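Leucine-rich repeat protein TpLRR (Treponema pallidum, PDB 6MLX) is of unknown function, but its leucine-rich repeat architecture and secreted, probably periplasmic location are consistent with a role in binding other macromolecules. Local coordinates at residues L87-K101 against F110-S124. Residues are numbered along the deposited sequence; the frame is centred on the assembly and turned at random.
Sequences LPDGLREIRHHAFHK and FPRSLQVIGQDVFSS
The carbonyl oxygen R92 O is gripped by two backbone amides, Q115 N at 2.7 Å and V116 N at 3.2 Å; the V116 bond lies in the carbonyl plane, the Q115 donor is tilted from it. From there the short parallel strands 93-94 and 116-117 run in register: I94 N gives to V116 O at 3.0 Å, and I94 O takes the amide of G118. Past the strands the same pairing continues through matching type II and then type I turns, with H97 N to Q119 O, F99 N to V121 O and K101 N to S123 O.

The R92 guanidinium lies over the Q115 side chain, the two planes 23° apart, with CG of Q115 over one guanidinium face. Q115 is steadied in turn by its own NE2 bond to S113 O. On one face of the strand pair, E93 runs extended beside V116. Further along the chain, D120 CB sits over one face of the H97 imidazole, 3.8 Å from the ring centroid in a CH-pi contact, while the D120 carboxylate is salt-bridged to R146. H97 ND1 lies in the plane of the H96 ring, at its edge, and shares a hydrogen bond of 2.9 Å with H96 ND1; either could be the donor.

The face of I94 and I117 is apolar, and loop residues pack there. I94 puts CG2 against V121 CG1 at 3.6 Å, that branch lying anti to its backbone N, and sets CG1 (chi1 -58°) against L114 CD1. The F99 and F122 rings are nearly parallel, planes at 2°, but offset until little of one ring faces the other; the closest atoms are F99 CD2 and F122 CE1, 3.5 Å apart.

This is the coil-on-coil stacking of a leucine-rich repeat solenoid. The F99 ring also meets F76, its plane near parallel, and H97 stacks on H74. Strands 70-71 and 139-140 continue the parallel pairing on the far sides of 93-94 and 116-117.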
# COMPACT_ATOMS: atom_id res chain seq x y z
N LEU A 87 -8.94 -4.74 3.19
CA LEU A 87 -8.15 -5.66 2.38
C LEU A 87 -8.45 -7.09 2.80
O LEU A 87 -8.69 -7.36 3.98
CB LEU A 87 -6.66 -5.37 2.52
CG LEU A 87 -6.25 -3.96 2.07
CD1 LEU A 87 -4.76 -3.73 2.23
CD2 LEU A 87 -6.67 -3.73 0.62
N PRO A 88 -8.43 -8.02 1.86
CA PRO A 88 -8.71 -9.41 2.20
C PRO A 88 -7.54 -10.05 2.94
O PRO A 88 -6.39 -9.66 2.78
CB PRO A 88 -8.90 -10.06 0.83
CG PRO A 88 -8.02 -9.26 -0.09
CD PRO A 88 -8.09 -7.84 0.43
N ASP A 89 -7.85 -11.08 3.74
CA ASP A 89 -6.73 -11.87 4.23
C ASP A 89 -6.04 -12.68 3.13
O ASP A 89 -4.93 -13.15 3.33
CB ASP A 89 -7.14 -12.81 5.37
CG ASP A 89 -5.97 -13.66 5.87
OD1 ASP A 89 -4.84 -13.12 5.97
OD2 ASP A 89 -6.15 -14.88 6.13
N GLY A 90 -6.63 -12.82 1.95
CA GLY A 90 -5.85 -13.49 0.91
C GLY A 90 -4.75 -12.65 0.27
O GLY A 90 -3.91 -13.21 -0.45
N LEU A 91 -4.71 -11.33 0.51
CA LEU A 91 -3.82 -10.47 -0.27
C LEU A 91 -2.35 -10.82 -0.04
O LEU A 91 -1.89 -10.93 1.10
CB LEU A 91 -4.08 -9.00 0.05
CG LEU A 91 -3.21 -8.00 -0.73
CD1 LEU A 91 -3.50 -8.03 -2.23
CD2 LEU A 91 -3.37 -6.59 -0.19
N ARG A 92 -1.60 -11.00 -1.14
CA ARG A 92 -0.18 -11.32 -1.10
C ARG A 92 0.73 -10.20 -1.59
O ARG A 92 1.85 -10.08 -1.10
CB ARG A 92 0.13 -12.56 -1.95
CG ARG A 92 -0.93 -13.65 -1.89
CD ARG A 92 -0.57 -14.69 -0.85
NE ARG A 92 0.61 -15.40 -1.31
CZ ARG A 92 1.50 -15.93 -0.49
NH1 ARG A 92 1.30 -15.83 0.82
NH2 ARG A 92 2.56 -16.56 -0.98
N GLU A 93 0.28 -9.41 -2.57
CA GLU A 93 1.15 -8.44 -3.23
C GLU A 93 0.36 -7.21 -3.64
O GLU A 93 -0.77 -7.31 -4.12
CB GLU A 93 1.83 -9.05 -4.47
CG GLU A 93 2.76 -8.07 -5.22
CD GLU A 93 3.58 -8.77 -6.30
OE1 GLU A 93 3.35 -9.97 -6.52
OE2 GLU A 93 4.47 -8.14 -6.92
N ILE A 94 0.98 -6.05 -3.45
CA ILE A 94 0.46 -4.77 -3.92
C ILE A 94 1.54 -4.18 -4.82
O ILE A 94 2.65 -3.87 -4.35
CB ILE A 94 0.12 -3.82 -2.77
CG1 ILE A 94 -0.89 -4.45 -1.82
CG2 ILE A 94 -0.41 -2.50 -3.30
CD1 ILE A 94 -1.18 -3.62 -0.60
N ARG A 95 1.23 -4.03 -6.11
CA ARG A 95 2.22 -3.61 -7.09
C ARG A 95 2.38 -2.09 -7.10
O ARG A 95 1.67 -1.35 -6.42
CB ARG A 95 1.86 -4.16 -8.47
CG ARG A 95 2.00 -5.66 -8.52
CD ARG A 95 2.00 -6.24 -9.91
NE ARG A 95 2.57 -7.59 -9.85
CZ ARG A 95 2.33 -8.55 -10.72
NH1 ARG A 95 1.50 -8.33 -11.73
NH2 ARG A 95 2.89 -9.75 -10.57
N HIS A 96 3.35 -1.62 -7.87
CA HIS A 96 3.84 -0.26 -7.70
C HIS A 96 2.75 0.77 -8.01
O HIS A 96 1.87 0.56 -8.85
CB HIS A 96 5.10 -0.04 -8.54
CG HIS A 96 4.90 -0.13 -10.02
ND1 HIS A 96 4.58 0.97 -10.79
CD2 HIS A 96 5.01 -1.17 -10.88
CE1 HIS A 96 4.49 0.61 -12.05
NE2 HIS A 96 4.75 -0.68 -12.14
N HIS A 97 2.79 1.87 -7.27
CA HIS A 97 1.89 3.02 -7.39
C HIS A 97 0.43 2.67 -7.12
O HIS A 97 -0.45 3.46 -7.45
CB HIS A 97 2.00 3.68 -8.78
CG HIS A 97 3.34 4.30 -9.06
ND1 HIS A 97 4.39 3.58 -9.58
CD2 HIS A 97 3.80 5.56 -8.87
CE1 HIS A 97 5.44 4.37 -9.71
NE2 HIS A 97 5.11 5.58 -9.28
N ALA A 98 0.15 1.50 -6.53
CA ALA A 98 -1.23 1.03 -6.47
C ALA A 98 -2.16 2.03 -5.79
O ALA A 98 -3.34 2.12 -6.14
CB ALA A 98 -1.31 -0.31 -5.75
N PHE A 99 -1.66 2.80 -4.82
CA PHE A 99 -2.46 3.81 -4.12
C PHE A 99 -1.85 5.19 -4.25
O PHE A 99 -2.02 6.05 -3.38
CB PHE A 99 -2.65 3.43 -2.66
CG PHE A 99 -3.43 2.17 -2.46
CD1 PHE A 99 -4.82 2.18 -2.54
CD2 PHE A 99 -2.78 0.97 -2.24
CE1 PHE A 99 -5.55 1.02 -2.38
CE2 PHE A 99 -3.50 -0.21 -2.07
CZ PHE A 99 -4.90 -0.18 -2.14
N HIS A 100 -1.13 5.42 -5.35
CA HIS A 100 -0.55 6.72 -5.61
C HIS A 100 -1.63 7.80 -5.60
O HIS A 100 -2.71 7.62 -6.18
CB HIS A 100 0.21 6.67 -6.95
CG HIS A 100 0.71 7.99 -7.43
ND1 HIS A 100 1.80 8.63 -6.86
CD2 HIS A 100 0.28 8.81 -8.42
CE1 HIS A 100 2.01 9.77 -7.49
NE2 HIS A 100 1.10 9.90 -8.44
N LYS A 101 -1.36 8.89 -4.87
CA LYS A 101 -2.27 10.04 -4.78
C LYS A 101 -3.63 9.69 -4.19
O LYS A 101 -4.64 10.33 -4.53
CB LYS A 101 -2.46 10.73 -6.13
CG LYS A 101 -1.28 11.52 -6.64
CD LYS A 101 -1.59 12.10 -8.01
CE LYS A 101 -1.41 13.61 -8.02
NZ LYS A 101 0.07 13.89 -7.95
N PHE A 110 -3.15 -3.92 7.08
CA PHE A 110 -2.60 -4.92 6.17
C PHE A 110 -2.85 -6.33 6.68
O PHE A 110 -2.68 -6.60 7.87
CB PHE A 110 -1.11 -4.72 5.99
CG PHE A 110 -0.75 -3.50 5.23
CD1 PHE A 110 -1.21 -3.31 3.94
CD2 PHE A 110 0.07 -2.54 5.80
CE1 PHE A 110 -0.86 -2.18 3.23
CE2 PHE A 110 0.43 -1.42 5.09
CZ PHE A 110 -0.03 -1.23 3.81
N PRO A 111 -3.23 -7.24 5.79
CA PRO A 111 -3.52 -8.62 6.21
C PRO A 111 -2.26 -9.39 6.56
O PRO A 111 -1.16 -9.11 6.06
CB PRO A 111 -4.20 -9.23 4.99
CG PRO A 111 -3.69 -8.44 3.85
CD PRO A 111 -3.52 -7.03 4.36
N ARG A 112 -2.45 -10.41 7.40
CA ARG A 112 -1.34 -11.27 7.79
C ARG A 112 -0.72 -12.01 6.61
O ARG A 112 0.36 -12.59 6.76
CB ARG A 112 -1.81 -12.24 8.88
CG ARG A 112 -0.70 -13.10 9.49
CD ARG A 112 -0.87 -13.23 10.99
NE ARG A 112 -0.07 -14.29 11.60
CZ ARG A 112 -0.51 -14.99 12.64
NH1 ARG A 112 0.25 -15.93 13.19
NH2 ARG A 112 -1.72 -14.74 13.13
N SER A 113 -1.33 -11.98 5.43
CA SER A 113 -0.80 -12.67 4.27
C SER A 113 0.09 -11.80 3.38
O SER A 113 0.73 -12.34 2.46
CB SER A 113 -1.95 -13.22 3.43
OG SER A 113 -2.89 -12.18 3.16
N LEU A 114 0.15 -10.49 3.60
CA LEU A 114 0.83 -9.60 2.66
C LEU A 114 2.34 -9.88 2.62
O LEU A 114 3.02 -9.82 3.65
CB LEU A 114 0.56 -8.15 3.05
CG LEU A 114 1.07 -7.08 2.08
CD1 LEU A 114 0.37 -7.18 0.72
CD2 LEU A 114 0.95 -5.67 2.67
N GLN A 115 2.86 -10.16 1.43
CA GLN A 115 4.27 -10.47 1.21
C GLN A 115 5.07 -9.30 0.65
O GLN A 115 6.21 -9.07 1.08
CB GLN A 115 4.42 -11.66 0.24
CG GLN A 115 3.64 -12.93 0.59
CD GLN A 115 4.27 -13.67 1.75
OE1 GLN A 115 5.43 -14.09 1.70
NE2 GLN A 115 3.50 -13.82 2.82
N VAL A 116 4.51 -8.58 -0.32
CA VAL A 116 5.26 -7.69 -1.21
C VAL A 116 4.52 -6.36 -1.33
O VAL A 116 3.32 -6.34 -1.64
CB VAL A 116 5.46 -8.31 -2.60
CG1 VAL A 116 6.17 -7.33 -3.56
CG2 VAL A 116 6.23 -9.63 -2.50
N ILE A 117 5.23 -5.26 -1.10
CA ILE A 117 4.77 -3.91 -1.38
C ILE A 117 5.73 -3.30 -2.41
O ILE A 117 6.93 -3.17 -2.13
CB ILE A 117 4.70 -3.06 -0.10
CG1 ILE A 117 3.72 -3.70 0.90
CG2 ILE A 117 4.29 -1.63 -0.45
CD1 ILE A 117 3.63 -2.99 2.25
N GLY A 118 5.21 -2.95 -3.58
CA GLY A 118 6.05 -2.44 -4.65
C GLY A 118 6.50 -1.01 -4.41
O GLY A 118 6.20 -0.39 -3.39
N GLN A 119 7.25 -0.48 -5.39
CA GLN A 119 7.71 0.91 -5.31
C GLN A 119 6.54 1.89 -5.29
O GLN A 119 5.53 1.68 -5.96
CB GLN A 119 8.62 1.24 -6.50
CG GLN A 119 9.87 0.40 -6.62
CD GLN A 119 10.78 0.83 -7.77
OE1 GLN A 119 12.00 0.65 -7.70
NE2 GLN A 119 10.19 1.40 -8.83
N ASP A 120 6.70 2.97 -4.51
CA ASP A 120 5.81 4.13 -4.56
C ASP A 120 4.34 3.78 -4.33
O ASP A 120 3.44 4.49 -4.81
CB ASP A 120 5.96 4.90 -5.88
CG ASP A 120 7.38 5.44 -6.07
OD1 ASP A 120 7.70 6.48 -5.47
OD2 ASP A 120 8.18 4.83 -6.79
N VAL A 121 4.06 2.71 -3.58
CA VAL A 121 2.68 2.22 -3.49
C VAL A 121 1.79 3.25 -2.80
O VAL A 121 0.66 3.49 -3.23
CB VAL A 121 2.63 0.86 -2.77
CG1 VAL A 121 1.22 0.59 -2.25
CG2 VAL A 121 3.05 -0.26 -3.74
N PHE A 122 2.29 3.88 -1.74
CA PHE A 122 1.53 4.90 -1.03
C PHE A 122 2.11 6.28 -1.26
O PHE A 122 1.96 7.17 -0.42
CB PHE A 122 1.43 4.55 0.46
CG PHE A 122 0.75 3.23 0.70
CD1 PHE A 122 -0.63 3.12 0.61
CD2 PHE A 122 1.50 2.08 0.96
CE1 PHE A 122 -1.26 1.90 0.80
CE2 PHE A 122 0.88 0.87 1.16
CZ PHE A 122 -0.50 0.77 1.07
N SER A 123 2.79 6.46 -2.39
CA SER A 123 3.31 7.77 -2.78
C SER A 123 2.19 8.81 -2.77
O SER A 123 1.11 8.58 -3.31
CB SER A 123 3.94 7.67 -4.18
OG SER A 123 4.45 8.94 -4.59
N SER A 124 2.45 9.93 -2.10
CA SER A 124 1.50 11.05 -2.01
C SER A 124 0.18 10.66 -1.35
O SER A 124 -0.86 11.25 -1.62
CB SER A 124 1.22 11.67 -3.38
OG SER A 124 2.36 12.38 -3.85
O HOH W 1 -5.28 -10.75 8.43